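Local coordinates for group 3 allergen SMIPP-S YvT004A06 (Sarcoptes scabiei type hominis, PDB 3H7T), which belongs to the trypsin-like serine protease family but is an inactivated protease paralogue of the scabies mite, probably without proteolytic activity, at residues P13-V18 with L121-G126. Sequence-based numbering, arbitrary orientation.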
# COMPACT_ATOMS: atom_id res chain seq x y z
N PRO A 13 5.47 12.23 -3.55
CA PRO A 13 4.84 13.13 -2.58
C PRO A 13 3.48 12.67 -2.07
O PRO A 13 2.93 13.27 -1.14
CB PRO A 13 4.73 14.45 -3.34
CG PRO A 13 4.75 14.06 -4.79
CD PRO A 13 5.68 12.89 -4.85
N TRP A 14 2.95 11.60 -2.67
CA TRP A 14 1.69 10.98 -2.25
C TRP A 14 1.87 10.00 -1.10
O TRP A 14 0.90 9.67 -0.41
CB TRP A 14 1.02 10.27 -3.44
CG TRP A 14 1.96 9.37 -4.21
CD1 TRP A 14 2.24 8.05 -3.96
CD2 TRP A 14 2.73 9.73 -5.37
NE1 TRP A 14 3.13 7.58 -4.89
CE2 TRP A 14 3.45 8.59 -5.76
CE3 TRP A 14 2.87 10.92 -6.11
CZ2 TRP A 14 4.32 8.59 -6.87
CZ3 TRP A 14 3.73 10.92 -7.20
CH2 TRP A 14 4.45 9.75 -7.57
N ALA A 15 3.10 9.54 -0.90
CA ALA A 15 3.40 8.52 0.11
C ALA A 15 3.31 9.07 1.53
O ALA A 15 3.81 10.16 1.82
CB ALA A 15 4.77 7.90 -0.14
N VAL A 16 2.65 8.31 2.39
CA VAL A 16 2.60 8.60 3.82
C VAL A 16 2.92 7.37 4.67
O VAL A 16 2.87 6.23 4.20
CB VAL A 16 1.23 9.20 4.27
CG1 VAL A 16 0.93 10.48 3.50
CG2 VAL A 16 0.11 8.19 4.12
N GLY A 17 3.27 7.64 5.93
CA GLY A 17 3.46 6.60 6.92
C GLY A 17 2.21 6.43 7.76
O GLY A 17 1.53 7.41 8.09
N VAL A 18 1.88 5.19 8.08
CA VAL A 18 0.72 4.91 8.93
C VAL A 18 1.21 4.28 10.22
O VAL A 18 1.55 3.09 10.26
CB VAL A 18 -0.34 4.04 8.23
CG1 VAL A 18 -1.54 3.79 9.16
CG2 VAL A 18 -0.80 4.70 6.92
N LEU A 121 5.63 1.82 -10.02
CA LEU A 121 6.53 2.48 -9.09
C LEU A 121 5.99 2.33 -7.66
O LEU A 121 4.89 2.78 -7.36
CB LEU A 121 6.66 3.97 -9.46
CG LEU A 121 7.46 4.83 -8.47
CD1 LEU A 121 8.93 4.39 -8.44
CD2 LEU A 121 7.34 6.31 -8.82
N VAL A 122 6.79 1.70 -6.80
CA VAL A 122 6.39 1.40 -5.43
C VAL A 122 7.37 2.09 -4.48
O VAL A 122 8.56 2.16 -4.77
CB VAL A 122 6.42 -0.13 -5.17
CG1 VAL A 122 6.07 -0.49 -3.71
CG2 VAL A 122 5.50 -0.87 -6.15
N SER A 123 6.87 2.58 -3.36
CA SER A 123 7.69 3.36 -2.44
C SER A 123 7.20 3.17 -1.01
O SER A 123 5.99 3.17 -0.76
CB SER A 123 7.69 4.84 -2.84
OG SER A 123 6.37 5.34 -2.88
N GLY A 124 8.13 2.98 -0.09
CA GLY A 124 7.78 2.80 1.31
C GLY A 124 8.99 2.67 2.22
O GLY A 124 10.13 2.86 1.78
N TRP A 125 8.72 2.35 3.48
CA TRP A 125 9.75 2.29 4.53
C TRP A 125 9.89 0.89 5.14
O TRP A 125 10.38 0.76 6.25
CB TRP A 125 9.41 3.27 5.65
CG TRP A 125 9.43 4.72 5.26
CD1 TRP A 125 10.47 5.58 5.38
CD2 TRP A 125 8.33 5.48 4.75
NE1 TRP A 125 10.11 6.84 4.96
CE2 TRP A 125 8.79 6.80 4.56
CE3 TRP A 125 7.00 5.16 4.41
CZ2 TRP A 125 7.98 7.82 4.05
CZ3 TRP A 125 6.19 6.18 3.91
CH2 TRP A 125 6.68 7.49 3.73
N GLY A 126 9.48 -0.14 4.41
CA GLY A 126 9.60 -1.52 4.90
C GLY A 126 11.02 -2.04 4.89
O GLY A 126 11.94 -1.36 4.39
O HOH W 1 4.65 5.04 -5.07
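The backbones of W14-G17 and L121-W125 run side by side in nearly the same direction, 24° apart, with A15 and G17 opposite S123 and W125 at CA separations of 7.2 and 8.0 Å; this is too wide for strand pairing, and no direct hydrogen bond joins them. Side chains and one water bridge the interval. At one end, the benzo edge of the W14 indole meets a methyl of L121, CZ2 to CD2 at 4.3 Å, with the methyl lying near the ring plane. The pyrrole N-H of W14 does not reach S123 directly but donates to the water, which lies in the ring plane 3.0 Å from NE1. That water in turn donates to the carbonyl O of L121 and is hydrogen-bonded to the S123 hydroxyl, at 2.8 Å from OG, so three groups drawn from both segments hold it. The S123 OG sits between its own backbone N and carbonyl carbon (chi1 57°), which puts it within reach of the water and 4.1 Å from the A15 methyl. At the other end, W125 turns CG anti to its carbonyl carbon (chi1 -65°) and presents the outer C-H edge of its six-membered ring to the opposite backbone: CZ3 comes to 3.3 Å from V16 O, a close edge-on contact with the carbonyl oxygen near the ring plane, while CH2 packs against A15 CB. The indole is anchored on its far side by a hydrogen bond from NE1 to S58 O. V16 points away and packs against I53, Y55 and I30. The contact thus joins strand 15-20 of the closed six-stranded barrel, with W14 just before it, to strand 119-124 of the second sheet, with W125 just after it, forming part of the buried interface between the two beta-barrel halves of the chymotrypsin-like fold.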